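Local atomic coordinates of GGDEF family protein (Vibrio cholerae, PDB entry 5GZS), a protein that probably makes the second messenger cyclic di-GMP as a diguanylate cyclase, its periplasmic portion binding arginine as a likely sensory input. Residues Glu77-Tyr82 and Leu156-Leu161. Numbering follows the deposited sequence.
Sequences EYTYLY and LLNDQL. With ARG (arginine), chain B.
The carboxamide of Asn-158 lies against the backbone of Glu-77 to Thr-79 and uses both its ends there. Asn-158 OD1 accepts a hydrogen bond from Thr-79 N at 2.7 Å, in the carbonyl plane and on a lone pair, while Asn-158 ND2 donates one to Glu-77 O at 2.8 Å, from above that carbonyl's plane. The amide thus meets the chain where the loop of Glu-77 and Tyr-78 leads into strand 79-83. Leu-157 N donates to Thr-79 O, and Tyr-80 faces Leu-156 as an antiparallel non-hydrogen-bonded pair. The tight apolar part centres on Leu-156: CD1 sits over one face of the Tyr-80 ring, offset toward its rim and 3.4 Å from CE2, and also meets the edge of the Tyr-78 ring at CD2. Leu-157 CD2 packs on Leu-81 CB at 3.9 Å. By contrast, Asp-159 and Gln-160 are exposed and make no contact with 77-82; Asp-159 packs on Ser-327 of the second subunit. The side chain of Glu-77 starts off away from 156-161, and its carboxylate binds the arginine ligand: OE1 accepts from its N, OE2 from its NH1. This pocket residue lies just ahead of strand 79-83, central in a three-stranded antiparallel sheet, in a domain of the family 3 periplasmic solute-binding protein fold.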
loop_
_atom_site.group_PDB
_atom_site.type_symbol
_atom_site.label_atom_id
_atom_site.label_comp_id
_atom_site.label_asym_id
_atom_site.label_seq_id
_atom_site.Cartn_x
_atom_site.Cartn_y
_atom_site.Cartn_z
ATOM N N GLU A 77 -20.923 -13.625 -3.004
ATOM C CA GLU A 77 -21.332 -14.049 -1.683
ATOM C C GLU A 77 -20.852 -13.005 -0.670
ATOM O O GLU A 77 -19.650 -12.790 -0.505
ATOM C CB GLU A 77 -20.761 -15.433 -1.387
ATOM C CG GLU A 77 -21.102 -16.029 -0.045
ATOM C CD GLU A 77 -20.298 -17.304 0.197
ATOM O OE1 GLU A 77 -19.067 -17.267 -0.071
ATOM O OE2 GLU A 77 -20.881 -18.328 0.648
ATOM N N TYR A 78 -21.788 -12.336 -0.009
ATOM C CA TYR A 78 -21.407 -11.342 0.993
ATOM C C TYR A 78 -20.685 -12.048 2.151
ATOM O O TYR A 78 -21.170 -13.057 2.685
ATOM C CB TYR A 78 -22.626 -10.570 1.488
ATOM C CG TYR A 78 -23.098 -9.478 0.553
ATOM C CD1 TYR A 78 -23.894 -9.767 -0.546
ATOM C CD2 TYR A 78 -22.768 -8.146 0.786
ATOM C CE1 TYR A 78 -24.328 -8.763 -1.385
ATOM C CE2 TYR A 78 -23.193 -7.150 -0.040
ATOM C CZ TYR A 78 -23.965 -7.450 -1.124
ATOM O OH TYR A 78 -24.399 -6.429 -1.953
ATOM N N THR A 79 -19.520 -11.517 2.513
ATOM C CA THR A 79 -18.634 -12.172 3.454
ATOM C C THR A 79 -18.159 -11.189 4.514
ATOM O O THR A 79 -17.688 -10.095 4.194
ATOM C CB THR A 79 -17.423 -12.801 2.737
ATOM O OG1 THR A 79 -17.880 -13.862 1.880
ATOM C CG2 THR A 79 -16.412 -13.374 3.753
ATOM N N TYR A 80 -18.299 -11.581 5.780
ATOM C CA TYR A 80 -18.119 -10.636 6.881
ATOM C C TYR A 80 -17.135 -11.135 7.934
ATOM O O TYR A 80 -17.012 -12.358 8.191
ATOM C CB TYR A 80 -19.474 -10.316 7.565
ATOM C CG TYR A 80 -20.578 -9.824 6.632
ATOM C CD1 TYR A 80 -21.402 -10.736 5.959
ATOM C CD2 TYR A 80 -20.818 -8.467 6.457
ATOM C CE1 TYR A 80 -22.402 -10.319 5.125
ATOM C CE2 TYR A 80 -21.833 -8.023 5.621
ATOM C CZ TYR A 80 -22.617 -8.967 4.947
ATOM O OH TYR A 80 -23.615 -8.569 4.102
ATOM N N LEU A 81 -16.426 -10.171 8.528
ATOM C CA LEU A 81 -15.761 -10.378 9.810
ATOM C C LEU A 81 -16.774 -10.058 10.903
ATOM O O LEU A 81 -17.209 -8.903 11.034
ATOM C CB LEU A 81 -14.518 -9.487 9.961
ATOM C CG LEU A 81 -13.849 -9.523 11.349
ATOM C CD1 LEU A 81 -13.304 -10.926 11.705
ATOM C CD2 LEU A 81 -12.766 -8.485 11.412
ATOM N N TYR A 82 -17.177 -11.068 11.666
ATOM C CA TYR A 82 -18.030 -10.813 12.821
ATOM C C TYR A 82 -17.185 -10.593 14.083
ATOM O O TYR A 82 -16.282 -11.374 14.399
ATOM C CB TYR A 82 -19.007 -11.966 13.042
ATOM C CG TYR A 82 -19.913 -12.228 11.878
ATOM C CD1 TYR A 82 -21.138 -11.575 11.764
ATOM C CD2 TYR A 82 -19.545 -13.127 10.891
ATOM C CE1 TYR A 82 -21.971 -11.813 10.697
ATOM C CE2 TYR A 82 -20.360 -13.377 9.823
ATOM C CZ TYR A 82 -21.569 -12.714 9.718
ATOM O OH TYR A 82 -22.378 -12.987 8.648
ATOM N N LEU A 156 -17.803 -5.832 6.234
ATOM C CA LEU A 156 -17.920 -6.489 4.931
ATOM C C LEU A 156 -16.543 -6.687 4.353
ATOM O O LEU A 156 -15.805 -5.723 4.172
ATOM C CB LEU A 156 -18.771 -5.677 3.962
ATOM C CG LEU A 156 -19.084 -6.401 2.643
ATOM C CD1 LEU A 156 -19.736 -7.734 2.961
ATOM C CD2 LEU A 156 -19.980 -5.574 1.702
ATOM N N LEU A 157 -16.187 -7.933 4.080
ATOM C CA LEU A 157 -14.848 -8.220 3.614
ATOM C C LEU A 157 -14.730 -8.200 2.100
ATOM O O LEU A 157 -13.633 -8.309 1.598
ATOM C CB LEU A 157 -14.372 -9.583 4.149
ATOM C CG LEU A 157 -14.230 -9.699 5.682
ATOM C CD1 LEU A 157 -13.448 -10.925 6.041
ATOM C CD2 LEU A 157 -13.582 -8.452 6.319
ATOM N N ASN A 158 -15.836 -8.057 1.364
ATOM C CA ASN A 158 -15.806 -8.286 -0.100
ATOM C C ASN A 158 -15.039 -7.219 -0.857
ATOM O O ASN A 158 -14.503 -7.467 -1.925
ATOM C CB ASN A 158 -17.224 -8.385 -0.678
ATOM C CG ASN A 158 -17.925 -9.667 -0.272
ATOM O OD1 ASN A 158 -18.563 -9.726 0.786
ATOM N ND2 ASN A 158 -17.817 -10.695 -1.104
ATOM N N ASP A 159 -14.991 -6.021 -0.306
ATOM C CA ASP A 159 -14.225 -4.966 -0.932
ATOM C C ASP A 159 -12.882 -4.775 -0.220
ATOM O O ASP A 159 -12.220 -3.765 -0.394
ATOM C CB ASP A 159 -15.065 -3.699 -0.948
ATOM C CG ASP A 159 -16.447 -3.931 -1.591
ATOM O OD1 ASP A 159 -16.513 -4.521 -2.695
ATOM O OD2 ASP A 159 -17.472 -3.533 -0.995
ATOM N N GLN A 160 -12.491 -5.784 0.560
ATOM C CA GLN A 160 -11.276 -5.772 1.369
ATOM C C GLN A 160 -10.323 -6.858 0.890
ATOM O O GLN A 160 -9.107 -6.768 1.031
ATOM C CB GLN A 160 -11.602 -6.025 2.849
ATOM C CG GLN A 160 -12.433 -4.968 3.501
ATOM C CD GLN A 160 -11.604 -3.802 3.962
ATOM O OE1 GLN A 160 -10.524 -3.546 3.431
ATOM N NE2 GLN A 160 -12.107 -3.075 4.955
ATOM N N LEU A 161 -10.910 -7.917 0.362
ATOM C CA LEU A 161 -10.170 -9.096 -0.023
ATOM C C LEU A 161 -10.762 -9.613 -1.305
ATOM O O LEU A 161 -11.937 -9.411 -1.564
ATOM C CB LEU A 161 -10.237 -10.174 1.050
ATOM C CG LEU A 161 -9.432 -10.013 2.332
ATOM C CD1 LEU A 161 -9.718 -11.193 3.258
ATOM C CD2 LEU A 161 -7.957 -9.954 2.008
HETATM N N ARG B . -18.424 -19.870 -0.679
HETATM C CA ARG B . -17.455 -20.339 0.301
HETATM C C ARG B . -17.168 -21.824 0.112
HETATM O O ARG B . -16.115 -22.328 0.497
HETATM C CB ARG B . -17.957 -20.074 1.709
HETATM C CG ARG B . -19.219 -20.833 2.071
HETATM C CD ARG B . -19.788 -20.233 3.338
HETATM N NE ARG B . -20.944 -20.958 3.818
HETATM C CZ ARG B . -22.146 -20.888 3.264
HETATM N NH1 ARG B . -22.350 -20.128 2.192
HETATM N NH2 ARG B . -23.139 -21.594 3.778
HETATM O OXT ARG B . -17.986 -22.555 -0.434
#